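PDB 1WCV: chromosome-partitioning ATPase Soj from Thermus thermophilus, which binds and hydrolyses ATP, assembles cooperatively on double-stranded DNA in an ATP-dependent manner, and probably takes part in chromosome partitioning. Local coordinates for residues L175-D180 with T204-N209; A143-L148 with Q187-Q192; I25-Y30 with R237-V242; G19-A24 with L116-P121; L169-I174 with G198-W203. All blocks are in the same frame, centred on the assembly; numbering follows the deposited sequence.

Interaction 1 (L175-D180 with T204-N209); sequences LVTMYD and TVIPRN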
# COMPACT_ATOMS: atom_id res chain seq x y z
N LEU A 175 5.42 -5.96 -8.31
CA LEU A 175 4.00 -5.84 -7.97
C LEU A 175 3.33 -7.18 -7.73
O LEU A 175 3.33 -8.04 -8.61
CB LEU A 175 3.24 -5.13 -9.09
CG LEU A 175 1.72 -5.00 -8.93
CD1 LEU A 175 1.37 -4.11 -7.73
CD2 LEU A 175 1.13 -4.40 -10.21
N VAL A 176 2.75 -7.36 -6.55
CA VAL A 176 2.04 -8.59 -6.25
C VAL A 176 0.62 -8.46 -6.82
O VAL A 176 -0.09 -7.50 -6.51
CB VAL A 176 1.95 -8.84 -4.73
CG1 VAL A 176 1.19 -10.12 -4.45
CG2 VAL A 176 3.36 -8.92 -4.13
N THR A 177 0.25 -9.39 -7.69
CA THR A 177 -1.08 -9.37 -8.30
C THR A 177 -1.78 -10.68 -7.98
O THR A 177 -1.17 -11.62 -7.45
CB THR A 177 -1.01 -9.24 -9.85
OG1 THR A 177 -0.42 -10.42 -10.41
CG2 THR A 177 -0.16 -8.03 -10.25
N MET A 178 -3.07 -10.74 -8.30
CA MET A 178 -3.87 -11.94 -8.07
C MET A 178 -3.77 -12.47 -6.64
O MET A 178 -3.81 -13.68 -6.40
CB MET A 178 -3.47 -13.01 -9.09
CG MET A 178 -3.58 -12.47 -10.51
SD MET A 178 -3.31 -13.68 -11.79
CE MET A 178 -4.96 -14.37 -11.93
N TYR A 179 -3.65 -11.55 -5.69
CA TYR A 179 -3.57 -11.91 -4.29
C TYR A 179 -4.90 -12.58 -3.91
O TYR A 179 -5.95 -11.93 -3.91
CB TYR A 179 -3.36 -10.63 -3.47
CG TYR A 179 -3.25 -10.81 -1.97
CD1 TYR A 179 -2.00 -10.97 -1.35
CD2 TYR A 179 -4.38 -10.79 -1.16
CE1 TYR A 179 -1.90 -11.09 0.05
CE2 TYR A 179 -4.30 -10.91 0.22
CZ TYR A 179 -3.05 -11.05 0.83
OH TYR A 179 -2.98 -11.13 2.20
N ASP A 180 -4.86 -13.87 -3.58
CA ASP A 180 -6.07 -14.62 -3.22
C ASP A 180 -6.47 -14.37 -1.77
O ASP A 180 -5.99 -15.04 -0.86
CB ASP A 180 -5.84 -16.12 -3.43
CG ASP A 180 -7.12 -16.94 -3.27
OD1 ASP A 180 -8.17 -16.36 -2.95
OD2 ASP A 180 -7.08 -18.18 -3.48
N THR A 204 1.22 -1.34 -2.60
CA THR A 204 -0.11 -1.59 -3.15
C THR A 204 -0.09 -3.00 -3.75
O THR A 204 0.82 -3.36 -4.50
CB THR A 204 -0.45 -0.60 -4.28
OG1 THR A 204 -0.34 0.74 -3.78
CG2 THR A 204 -1.87 -0.84 -4.79
N VAL A 205 -1.09 -3.79 -3.40
CA VAL A 205 -1.20 -5.15 -3.88
C VAL A 205 -2.52 -5.26 -4.62
O VAL A 205 -3.52 -4.72 -4.14
CB VAL A 205 -1.18 -6.13 -2.68
CG1 VAL A 205 -1.56 -7.55 -3.12
CG2 VAL A 205 0.20 -6.14 -2.06
N ILE A 206 -2.53 -5.92 -5.77
CA ILE A 206 -3.76 -6.08 -6.55
C ILE A 206 -4.45 -7.38 -6.12
O ILE A 206 -3.88 -8.47 -6.22
CB ILE A 206 -3.48 -6.13 -8.07
CG1 ILE A 206 -2.52 -5.00 -8.47
CG2 ILE A 206 -4.80 -5.97 -8.84
CD1 ILE A 206 -3.03 -3.60 -8.13
N PRO A 207 -5.70 -7.29 -5.65
CA PRO A 207 -6.43 -8.47 -5.21
C PRO A 207 -7.03 -9.30 -6.34
O PRO A 207 -7.32 -8.78 -7.42
CB PRO A 207 -7.53 -7.88 -4.35
CG PRO A 207 -7.92 -6.68 -5.17
CD PRO A 207 -6.56 -6.09 -5.58
N ARG A 208 -7.23 -10.58 -6.07
CA ARG A 208 -7.88 -11.43 -7.05
C ARG A 208 -9.32 -10.96 -6.90
O ARG A 208 -9.81 -10.81 -5.78
CB ARG A 208 -7.76 -12.90 -6.63
CG ARG A 208 -8.06 -13.88 -7.75
CD ARG A 208 -7.86 -15.32 -7.29
NE ARG A 208 -7.80 -16.24 -8.42
CZ ARG A 208 -6.82 -16.26 -9.31
NH1 ARG A 208 -5.81 -15.41 -9.20
NH2 ARG A 208 -6.84 -17.12 -10.32
N ASN A 209 -9.99 -10.68 -8.01
CA ASN A 209 -11.37 -10.21 -7.96
C ASN A 209 -12.06 -10.53 -9.27
O ASN A 209 -11.49 -10.35 -10.35
CB ASN A 209 -11.41 -8.69 -7.70
CG ASN A 209 -12.83 -8.13 -7.71
OD1 ASN A 209 -13.34 -7.72 -8.76
ND2 ASN A 209 -13.47 -8.13 -6.55
O HOH W 1 2.82 -5.27 -4.55
O HOH W 2 -5.30 -9.20 -9.52
O HOH W 3 -9.16 -11.51 -3.18

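Interaction 2 (A143-L148 with Q187-Q192); sequences AEYYAL and QQVEAQ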
# COMPACT_ATOMS: atom_id res chain seq x y z
N ALA A 143 0.99 -14.08 -6.32
CA ALA A 143 1.37 -14.43 -4.96
C ALA A 143 1.51 -15.94 -4.79
O ALA A 143 0.74 -16.57 -4.06
CB ALA A 143 0.34 -13.88 -3.98
N GLU A 144 2.51 -16.51 -5.46
CA GLU A 144 2.80 -17.94 -5.40
C GLU A 144 4.27 -18.08 -5.05
O GLU A 144 5.07 -17.20 -5.40
CB GLU A 144 2.54 -18.60 -6.75
CG GLU A 144 1.12 -18.49 -7.25
CD GLU A 144 0.97 -19.02 -8.67
OE1 GLU A 144 -0.17 -19.11 -9.16
OE2 GLU A 144 2.01 -19.34 -9.30
N TYR A 145 4.65 -19.16 -4.38
CA TYR A 145 6.05 -19.33 -4.00
C TYR A 145 7.06 -19.29 -5.14
O TYR A 145 8.21 -18.89 -4.92
CB TYR A 145 6.23 -20.63 -3.20
CG TYR A 145 6.51 -20.36 -1.74
CD1 TYR A 145 5.48 -20.04 -0.85
CD2 TYR A 145 7.82 -20.35 -1.25
CE1 TYR A 145 5.74 -19.71 0.48
CE2 TYR A 145 8.10 -20.02 0.08
CZ TYR A 145 7.05 -19.70 0.94
OH TYR A 145 7.31 -19.36 2.25
N TYR A 146 6.66 -19.67 -6.35
CA TYR A 146 7.62 -19.63 -7.45
C TYR A 146 8.09 -18.21 -7.73
O TYR A 146 9.17 -18.01 -8.28
CB TYR A 146 7.03 -20.22 -8.74
CG TYR A 146 8.04 -20.14 -9.86
CD1 TYR A 146 8.11 -19.02 -10.68
CD2 TYR A 146 9.01 -21.13 -10.01
CE1 TYR A 146 9.14 -18.87 -11.61
CE2 TYR A 146 10.04 -20.99 -10.94
CZ TYR A 146 10.10 -19.86 -11.73
OH TYR A 146 11.16 -19.69 -12.60
N ALA A 147 7.29 -17.23 -7.33
CA ALA A 147 7.65 -15.84 -7.60
C ALA A 147 9.00 -15.47 -7.01
O ALA A 147 9.68 -14.59 -7.54
CB ALA A 147 6.56 -14.90 -7.06
N LEU A 148 9.39 -16.13 -5.92
CA LEU A 148 10.67 -15.84 -5.30
C LEU A 148 11.82 -16.08 -6.28
O LEU A 148 12.67 -15.21 -6.44
CB LEU A 148 10.87 -16.72 -4.05
CG LEU A 148 10.02 -16.36 -2.83
CD1 LEU A 148 10.16 -17.46 -1.79
CD2 LEU A 148 10.46 -15.02 -2.26
N GLN A 187 -0.94 -14.27 2.22
CA GLN A 187 -0.24 -13.45 3.20
C GLN A 187 1.20 -13.91 3.37
O GLN A 187 2.12 -13.10 3.42
CB GLN A 187 -0.93 -13.52 4.57
CG GLN A 187 -2.03 -12.49 4.78
CD GLN A 187 -2.75 -12.67 6.10
OE1 GLN A 187 -2.18 -13.16 7.08
NE2 GLN A 187 -4.01 -12.26 6.15
N GLN A 188 1.39 -15.22 3.49
CA GLN A 188 2.71 -15.79 3.70
C GLN A 188 3.66 -15.55 2.52
O GLN A 188 4.83 -15.23 2.71
CB GLN A 188 2.59 -17.29 3.99
CG GLN A 188 3.92 -17.94 4.32
CD GLN A 188 4.66 -17.20 5.42
OE1 GLN A 188 5.89 -17.14 5.42
NE2 GLN A 188 3.91 -16.65 6.37
N VAL A 189 3.16 -15.71 1.30
CA VAL A 189 4.01 -15.48 0.15
C VAL A 189 4.40 -14.01 0.04
O VAL A 189 5.55 -13.70 -0.26
CB VAL A 189 3.31 -15.91 -1.16
CG1 VAL A 189 4.23 -15.63 -2.35
CG2 VAL A 189 2.97 -17.39 -1.09
N GLU A 190 3.46 -13.11 0.28
CA GLU A 190 3.77 -11.68 0.20
C GLU A 190 4.85 -11.33 1.22
O GLU A 190 5.82 -10.64 0.91
CB GLU A 190 2.53 -10.82 0.48
CG GLU A 190 2.80 -9.32 0.33
CD GLU A 190 1.60 -8.47 0.68
OE1 GLU A 190 0.46 -8.94 0.48
OE2 GLU A 190 1.79 -7.32 1.14
N ALA A 191 4.65 -11.82 2.44
CA ALA A 191 5.60 -11.57 3.52
C ALA A 191 7.00 -12.01 3.13
O ALA A 191 7.98 -11.32 3.39
CB ALA A 191 5.15 -12.29 4.80
N GLN A 192 7.09 -13.17 2.48
CA GLN A 192 8.38 -13.68 2.06
C GLN A 192 8.95 -12.84 0.91
O GLN A 192 10.16 -12.62 0.83
CB GLN A 192 8.27 -15.16 1.67
CG GLN A 192 9.59 -15.81 1.31
CD GLN A 192 10.67 -15.54 2.35
OE1 GLN A 192 10.40 -15.53 3.56
NE2 GLN A 192 11.90 -15.33 1.89

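Interaction 3 (I25-Y30 with R237-V242); sequences INLAAY and RLAEEV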
# COMPACT_ATOMS: atom_id res chain seq x y z
N ILE A 25 -2.69 -2.68 -18.76
CA ILE A 25 -3.92 -2.02 -19.15
C ILE A 25 -4.42 -1.01 -18.13
O ILE A 25 -4.70 0.14 -18.45
CB ILE A 25 -5.07 -3.04 -19.37
CG1 ILE A 25 -4.77 -3.92 -20.60
CG2 ILE A 25 -6.41 -2.31 -19.50
CD1 ILE A 25 -4.54 -3.16 -21.86
N ASN A 26 -4.52 -1.45 -16.88
CA ASN A 26 -5.06 -0.59 -15.85
C ASN A 26 -4.14 0.46 -15.30
O ASN A 26 -4.61 1.49 -14.82
CB ASN A 26 -5.67 -1.44 -14.74
CG ASN A 26 -6.89 -2.20 -15.22
OD1 ASN A 26 -7.83 -1.60 -15.76
ND2 ASN A 26 -6.89 -3.51 -15.03
N LEU A 27 -2.83 0.23 -15.37
CA LEU A 27 -1.87 1.22 -14.91
C LEU A 27 -2.01 2.37 -15.91
O LEU A 27 -2.01 3.55 -15.55
CB LEU A 27 -0.45 0.68 -14.97
CG LEU A 27 0.55 0.98 -13.86
CD1 LEU A 27 1.95 0.94 -14.46
CD2 LEU A 27 0.29 2.34 -13.21
N ALA A 28 -2.12 2.02 -17.19
CA ALA A 28 -2.26 3.01 -18.24
C ALA A 28 -3.54 3.80 -18.06
O ALA A 28 -3.56 5.01 -18.22
CB ALA A 28 -2.25 2.33 -19.60
N ALA A 29 -4.62 3.10 -17.72
CA ALA A 29 -5.92 3.75 -17.54
C ALA A 29 -5.90 4.78 -16.42
O ALA A 29 -6.47 5.87 -16.56
CB ALA A 29 -6.99 2.71 -17.27
N TYR A 30 -5.25 4.44 -15.31
CA TYR A 30 -5.20 5.37 -14.20
C TYR A 30 -4.13 6.44 -14.31
O TYR A 30 -4.29 7.52 -13.76
CB TYR A 30 -5.11 4.61 -12.88
CG TYR A 30 -6.44 3.98 -12.54
CD1 TYR A 30 -7.51 4.76 -12.09
CD2 TYR A 30 -6.66 2.62 -12.74
CE1 TYR A 30 -8.76 4.20 -11.85
CE2 TYR A 30 -7.92 2.05 -12.51
CZ TYR A 30 -8.96 2.85 -12.06
OH TYR A 30 -10.19 2.29 -11.85
N ARG A 237 -4.62 3.46 -6.80
CA ARG A 237 -3.58 3.71 -5.81
C ARG A 237 -2.20 3.35 -6.36
O ARG A 237 -1.22 4.04 -6.10
CB ARG A 237 -3.91 2.90 -4.54
CG ARG A 237 -3.03 3.20 -3.34
CD ARG A 237 -3.63 2.58 -2.07
NE ARG A 237 -4.94 3.15 -1.77
CZ ARG A 237 -6.09 2.47 -1.75
NH1 ARG A 237 -6.11 1.16 -2.00
NH2 ARG A 237 -7.22 3.09 -1.47
N LEU A 238 -2.13 2.28 -7.15
CA LEU A 238 -0.86 1.88 -7.74
C LEU A 238 -0.30 2.97 -8.64
O LEU A 238 0.90 3.24 -8.63
CB LEU A 238 -1.01 0.60 -8.55
CG LEU A 238 0.29 0.13 -9.22
CD1 LEU A 238 1.33 -0.19 -8.15
CD2 LEU A 238 0.01 -1.10 -10.07
N ALA A 239 -1.16 3.60 -9.43
CA ALA A 239 -0.71 4.66 -10.32
C ALA A 239 -0.04 5.75 -9.49
O ALA A 239 0.97 6.34 -9.90
CB ALA A 239 -1.89 5.24 -11.11
N GLU A 240 -0.59 6.02 -8.30
CA GLU A 240 -0.01 7.03 -7.42
C GLU A 240 1.33 6.55 -6.87
O GLU A 240 2.29 7.32 -6.78
CB GLU A 240 -0.97 7.31 -6.24
CG GLU A 240 -2.26 8.01 -6.64
CD GLU A 240 -3.19 8.23 -5.46
OE1 GLU A 240 -3.65 7.24 -4.86
OE2 GLU A 240 -3.46 9.40 -5.11
N GLU A 241 1.42 5.27 -6.51
CA GLU A 241 2.66 4.74 -5.97
C GLU A 241 3.72 4.70 -7.07
O GLU A 241 4.89 4.98 -6.82
CB GLU A 241 2.44 3.35 -5.36
CG GLU A 241 3.55 3.00 -4.37
CD GLU A 241 3.38 1.64 -3.73
OE1 GLU A 241 2.31 1.02 -3.90
OE2 GLU A 241 4.33 1.21 -3.04
N VAL A 242 3.30 4.36 -8.29
CA VAL A 242 4.24 4.34 -9.39
C VAL A 242 4.75 5.76 -9.66
O VAL A 242 5.95 5.96 -9.84
CB VAL A 242 3.59 3.76 -10.67
CG1 VAL A 242 4.43 4.15 -11.91
CG2 VAL A 242 3.51 2.23 -10.57

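Interaction 4 (G19-A24 with L116-P121); sequences GKTTTA and LLDAPP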
# COMPACT_ATOMS: atom_id res chain seq x y z
N GLY A 19 -2.09 -11.28 -14.83
CA GLY A 19 -1.77 -10.18 -13.95
C GLY A 19 -0.91 -9.12 -14.60
O GLY A 19 -1.08 -7.92 -14.36
N LYS A 20 0.02 -9.56 -15.45
CA LYS A 20 0.92 -8.64 -16.13
C LYS A 20 0.19 -7.74 -17.11
O LYS A 20 0.36 -6.52 -17.11
CB LYS A 20 2.01 -9.41 -16.87
CG LYS A 20 2.99 -8.52 -17.64
CD LYS A 20 3.99 -9.35 -18.43
CE LYS A 20 3.31 -10.15 -19.53
NZ LYS A 20 2.82 -9.25 -20.61
N THR A 21 -0.63 -8.35 -17.96
CA THR A 21 -1.37 -7.57 -18.94
C THR A 21 -2.45 -6.74 -18.28
O THR A 21 -2.71 -5.61 -18.70
CB THR A 21 -1.96 -8.48 -20.03
OG1 THR A 21 -0.88 -8.99 -20.84
CG2 THR A 21 -2.93 -7.72 -20.92
N THR A 22 -3.09 -7.28 -17.25
CA THR A 22 -4.11 -6.53 -16.54
C THR A 22 -3.44 -5.30 -15.92
O THR A 22 -4.03 -4.23 -15.85
CB THR A 22 -4.77 -7.38 -15.43
OG1 THR A 22 -5.60 -8.38 -16.03
CG2 THR A 22 -5.63 -6.51 -14.52
N THR A 23 -2.20 -5.47 -15.48
CA THR A 23 -1.48 -4.35 -14.88
C THR A 23 -1.13 -3.31 -15.94
O THR A 23 -1.26 -2.11 -15.69
CB THR A 23 -0.19 -4.81 -14.19
OG1 THR A 23 -0.52 -5.65 -13.08
CG2 THR A 23 0.61 -3.63 -13.71
N ALA A 24 -0.70 -3.76 -17.11
CA ALA A 24 -0.34 -2.83 -18.19
C ALA A 24 -1.56 -2.00 -18.58
O ALA A 24 -1.48 -0.78 -18.72
CB ALA A 24 0.18 -3.59 -19.41
N LEU A 116 4.18 2.88 -21.63
CA LEU A 116 4.18 1.56 -21.00
C LEU A 116 4.37 0.49 -22.07
O LEU A 116 3.68 0.50 -23.08
CB LEU A 116 2.86 1.32 -20.26
CG LEU A 116 2.71 1.93 -18.86
CD1 LEU A 116 3.02 3.42 -18.88
CD2 LEU A 116 1.28 1.70 -18.36
N LEU A 117 5.30 -0.42 -21.83
CA LEU A 117 5.57 -1.49 -22.80
C LEU A 117 5.18 -2.84 -22.22
O LEU A 117 5.86 -3.32 -21.31
CB LEU A 117 7.05 -1.51 -23.15
CG LEU A 117 7.70 -0.18 -23.54
CD1 LEU A 117 9.22 -0.36 -23.57
CD2 LEU A 117 7.17 0.27 -24.90
N ASP A 118 4.11 -3.44 -22.72
CA ASP A 118 3.68 -4.74 -22.24
C ASP A 118 4.49 -5.81 -22.95
O ASP A 118 4.15 -6.22 -24.06
CB ASP A 118 2.18 -4.94 -22.48
CG ASP A 118 1.64 -6.17 -21.78
OD1 ASP A 118 2.24 -6.58 -20.76
OD2 ASP A 118 0.61 -6.72 -22.22
N ALA A 119 5.55 -6.27 -22.29
CA ALA A 119 6.46 -7.27 -22.85
C ALA A 119 6.02 -8.71 -22.72
O ALA A 119 5.38 -9.11 -21.75
CB ALA A 119 7.83 -7.11 -22.21
N PRO A 120 6.35 -9.54 -23.73
CA PRO A 120 5.96 -10.95 -23.67
C PRO A 120 6.86 -11.65 -22.66
O PRO A 120 7.92 -11.14 -22.29
CB PRO A 120 6.20 -11.43 -25.10
CG PRO A 120 7.34 -10.59 -25.55
CD PRO A 120 7.01 -9.21 -25.01
N PRO A 121 6.45 -12.83 -22.18
CA PRO A 121 7.26 -13.56 -21.21
C PRO A 121 8.39 -14.34 -21.87
O PRO A 121 8.58 -14.27 -23.08
CB PRO A 121 6.25 -14.49 -20.55
CG PRO A 121 5.35 -14.84 -21.70
CD PRO A 121 5.14 -13.48 -22.36

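Interaction 5 (L169-I174 with G198-W203); sequences LRLLGI and GEKVFW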
# COMPACT_ATOMS: atom_id res chain seq x y z
N LEU A 169 18.57 1.45 -17.34
CA LEU A 169 17.56 0.49 -16.91
C LEU A 169 17.58 0.28 -15.39
O LEU A 169 18.62 -0.01 -14.80
CB LEU A 169 17.77 -0.86 -17.60
CG LEU A 169 16.69 -1.91 -17.30
CD1 LEU A 169 15.34 -1.43 -17.82
CD2 LEU A 169 17.07 -3.24 -17.97
N ARG A 170 16.42 0.43 -14.77
CA ARG A 170 16.30 0.24 -13.33
C ARG A 170 14.95 -0.37 -12.99
O ARG A 170 13.96 -0.21 -13.70
CB ARG A 170 16.45 1.56 -12.59
CG ARG A 170 15.44 2.61 -13.00
CD ARG A 170 15.25 3.67 -11.92
NE ARG A 170 16.51 4.29 -11.51
CZ ARG A 170 16.61 5.17 -10.51
NH1 ARG A 170 15.53 5.53 -9.83
NH2 ARG A 170 17.79 5.69 -10.20
N LEU A 171 14.92 -1.08 -11.87
CA LEU A 171 13.70 -1.69 -11.41
C LEU A 171 12.86 -0.61 -10.73
O LEU A 171 13.36 0.07 -9.84
CB LEU A 171 14.02 -2.78 -10.40
CG LEU A 171 12.85 -3.41 -9.66
CD1 LEU A 171 12.04 -4.26 -10.64
CD2 LEU A 171 13.41 -4.26 -8.51
N LEU A 172 11.61 -0.43 -11.16
CA LEU A 172 10.76 0.55 -10.50
C LEU A 172 10.16 -0.18 -9.30
O LEU A 172 10.14 0.34 -8.18
CB LEU A 172 9.64 1.04 -11.43
CG LEU A 172 9.90 2.30 -12.25
CD1 LEU A 172 8.61 2.71 -12.97
CD2 LEU A 172 10.38 3.43 -11.35
N GLY A 173 9.69 -1.40 -9.53
CA GLY A 173 9.14 -2.17 -8.43
C GLY A 173 8.55 -3.51 -8.81
O GLY A 173 8.24 -3.76 -9.97
N ILE A 174 8.41 -4.38 -7.81
CA ILE A 174 7.81 -5.69 -7.98
C ILE A 174 6.37 -5.52 -7.49
O ILE A 174 6.14 -4.99 -6.41
CB ILE A 174 8.52 -6.73 -7.11
CG1 ILE A 174 9.97 -6.89 -7.58
CG2 ILE A 174 7.77 -8.07 -7.19
CD1 ILE A 174 10.86 -7.53 -6.56
N GLY A 198 12.50 -6.71 -0.02
CA GLY A 198 12.30 -5.46 0.69
C GLY A 198 11.52 -4.34 0.02
O GLY A 198 10.42 -4.56 -0.49
N GLU A 199 12.10 -3.14 0.04
CA GLU A 199 11.47 -1.95 -0.52
C GLU A 199 11.16 -2.04 -2.01
O GLU A 199 10.39 -1.23 -2.53
CB GLU A 199 12.35 -0.72 -0.25
CG GLU A 199 13.72 -0.79 -0.92
CD GLU A 199 14.60 0.41 -0.60
OE1 GLU A 199 14.97 0.58 0.59
OE2 GLU A 199 14.93 1.18 -1.53
N LYS A 200 11.75 -3.01 -2.68
CA LYS A 200 11.51 -3.17 -4.11
C LYS A 200 10.06 -3.57 -4.39
O LYS A 200 9.56 -3.35 -5.49
CB LYS A 200 12.46 -4.22 -4.68
CG LYS A 200 13.92 -3.82 -4.61
CD LYS A 200 14.82 -4.87 -5.22
CE LYS A 200 14.81 -6.15 -4.41
NZ LYS A 200 15.76 -7.15 -4.96
N VAL A 201 9.39 -4.13 -3.40
CA VAL A 201 8.00 -4.56 -3.59
C VAL A 201 7.05 -3.42 -3.29
O VAL A 201 7.13 -2.81 -2.22
CB VAL A 201 7.67 -5.75 -2.65
CG1 VAL A 201 6.26 -6.29 -2.97
CG2 VAL A 201 8.73 -6.84 -2.80
N PHE A 202 6.17 -3.12 -4.25
CA PHE A 202 5.19 -2.06 -4.06
C PHE A 202 4.31 -2.43 -2.86
O PHE A 202 4.03 -3.60 -2.63
CB PHE A 202 4.27 -1.94 -5.27
CG PHE A 202 4.91 -1.27 -6.46
CD1 PHE A 202 5.13 0.11 -6.46
CD2 PHE A 202 5.24 -2.00 -7.60
CE1 PHE A 202 5.66 0.75 -7.56
CE2 PHE A 202 5.78 -1.37 -8.72
CZ PHE A 202 5.99 0.01 -8.71
N TRP A 203 3.88 -1.41 -2.11
CA TRP A 203 3.01 -1.63 -0.98
C TRP A 203 1.59 -1.92 -1.46
O TRP A 203 0.85 -2.65 -0.82
CB TRP A 203 3.01 -0.41 -0.05
CG TRP A 203 4.22 -0.40 0.81
CD1 TRP A 203 5.29 0.45 0.71
CD2 TRP A 203 4.55 -1.34 1.83
NE1 TRP A 203 6.27 0.08 1.61
CE2 TRP A 203 5.84 -1.02 2.30
CE3 TRP A 203 3.88 -2.44 2.39
CZ2 TRP A 203 6.48 -1.75 3.31
CZ3 TRP A 203 4.52 -3.17 3.39
CH2 TRP A 203 5.80 -2.82 3.83

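Interaction 1 (L175-D180 with T204-N209)
Met178 runs obliquely past the guanidinium of Arg208. Its CB lies in the guanidinium plane, at the edge, with Met178 CB 3.4 Å from Arg208 NH1. Farther out, Met178 CG and SD pass the same NH1 at 3.9 and 4.0 Å. The bend at chi3 (85°) then brings CE round to NH1 and NH2, an approach so close to NH1 that its detail is doubtful. An alanine here would keep CB at the guanidinium but, lacking CG, SD and CE, would probably leave the end of Arg208 freer to turn and open a gap beside Val18. The backbones run roughly the same way, their directions 38° apart, and three backbone hydrogen bonds join them. Ile206 N donates to Val176 O at 3.0 Å and Tyr179 N to Ile206 O at 3.1 Å. Arg208 N reaches Tyr179 O at 2.9 Å from above the carbonyl plane. Val205 CG1 packs 3.6 Å from Tyr179 CB, while the Tyr179 hydroxyl bonds to His233 of the second subunit. Main-chain atoms thus pair the loop with residues 176-179, holding Pro207 of the ATP and ADP sites, with Asn209 of the same sites following at the N-cap of helix 210-218; side chains add mainly apolar contact.

Interaction 2 (A143-L148 with Q187-Q192)
Val189 points its two methyl groups at different parts of the turn that leads into helix 146-164. CG1, anti to the backbone N (chi1 179°), approaches main-chain atoms, with Val189 CG1 3.5 Å from Glu144 O. CG2 instead meets the aromatic ring, lying 3.7 Å from Tyr145 CD1 and a little farther from CE1; the two side chains meet at a slant. Past the valine, the Tyr145 ring and the Gln188 amide are nearly coplanar, their planes 19° apart, but Tyr145 OH and Gln188 OE1 are separated by 4.1 Å, so the pair is a loose surface approach. The third pair is arranged differently: Leu148 and Gln192 cross at about a right angle, and both leucine methyls face the aliphatic part of the glutamine, with Leu148 CD1 3.6 Å and CD2 3.8 Å from Gln192 CG. Contact is therefore by van der Waals packing, and the backbones diverge along it: CA atoms are 5.8 Å apart at Ala143 and Val189 but 8.0 Å at Leu148 and Gln192. Glu190, pointing away from this contact, makes a salt bridge to Arg237 of the second subunit. Helix 185-197 lies here against the junction of strand 136-142 and helix 146-164, where Ala143 also touches Val176 of strand 170-177.

Interaction 3 (I25-Y30 with R237-V242)
Ala239 is the point at which helix 237-242 comes closest to helix 25-30. Its CB lies 3.7 Å from Tyr30 CB, and its CA lies 3.8 Å from Leu27 CD2, so both approaches are made where one helix presents only a methyl group. The CA atoms of Leu27 and Ala239 are accordingly just 5.9 Å apart, although the axes of the two short segments stay 8.9 Å apart at their closest. Around this tight centre the packing is slacker: Leu27 CD2 is 4.2 Å from Val242 CG2, and Leu27 CG is 4.4 Å from Leu238 CD2. With the segments inclined at 78°, contact falls off quickly from the crossing point, and only 192 Å² is buried in all. The slack part is still interior, since all five touching residues are buried. The far face, partly exposed, carries Arg237 and Glu240, which point away from helix 25-30; there Arg237 forms a salt bridge with Glu190 of the second subunit. The arrangement suits the layered alpha/beta fold of P-loop NTPases: helix 18-33, whose first turns carry nucleotide-binding residues, is crossed here by the C-terminal helix 230-246.

Interaction 4 (G19-A24 with L116-P121)
Lys20 NZ stands above two flat groups at once, the Asp118 carboxylate and the Ala119 carbonyl. Lys20 NZ forms a salt bridge of 2.7 Å with Asp118 OD1, meeting it 42° out of the carboxylate plane. It also bonds to Ala119 O at 2.8 Å, again from above the plane, by 35°. The lysine chain bends at chi3 and chi4, and the latter sets NZ where both oxygens can be met. The second carboxylate oxygen belongs to another neighbour: Asp118 OD2 is 3.0 Å from Thr21 OG1, whose proton has an alternative acceptor. Ala24 CB packs 3.8 Å from Asp118 CG, while Leu116 CD2 touches Ala24 O at 3.7 Å. Helix and strand segments run nearly antiparallel, 156° apart. This is the core of a P-loop NTPase site: Lys20 and Thr21 of the Walker A motif bind ATP, Thr21 also binds magnesium, and Asp118, at the end of a hydrophobic strand, is consistent with the Walker B aspartate.

Interaction 5 (L169-I174 with G198-W203)
Ile174 and the loop at 200-202 are joined first by backbone hydrogen bonds. Ile174 N donates to Lys200 O at 2.8 Å, and Ile174 O accepts from Phe202 N at 2.9 Å, so one strand residue uses both its polar main-chain atoms. A CA-H...O contact supplements them, with Val201 CA 3.4 Å from Ile174 O. Apolar contacts come second. Leu171 and Lys200 cross at about a right angle, Leu171 CD2 resting 3.6 Å from Lys200 CD on the aliphatic part of the lysine, and Ile174 CB lies 4.3 Å from Val201 CG2. The third group belongs to the Phe202 ring. Its CG, anti to the carbonyl carbon (chi1 -75°), starts the ring on the side of Ile174 O, which CD2 meets at 3.3 Å, and CE2 comes 3.5 Å from Gly173 CA. Gly173 makes this approach possible, since a CB on it would collide with CE2. An alanine in place of Phe202 would probably open a gap beside Gly173 and leave the guanidinium of Arg245 without its cation-pi partner. The chemistry is divided: main-chain bonds fix the register of the loop against strand 170-177, while a ring fitted to a glycine fills the space toward helix 230-246.

Overall arrangement
Along the chain, interaction 4 closes before interactions 1, 2 and 5 open, and those three interleave inside the long loop closed by interaction 3. Interactions 1 and 5 use successive parts of strand 170-177, their centres 15 Å apart, and pair it with one continuous loop, residues 198-209. Interactions 3 and 4 share helix 18-33. The C-terminal helix connects the two groups, Glu241 reaching Thr204 and Trp203. Interaction 2 lies about 22 Å between centres from interaction 3. Interactions 1, 2, 3 and, through Trp203, 5 touch the second subunit; interaction 4 does not. Interaction 1 thus joins nucleotide-binding residues and the subunit interface in one contact, consistent with the ATP-dependent monomer-dimer equilibrium.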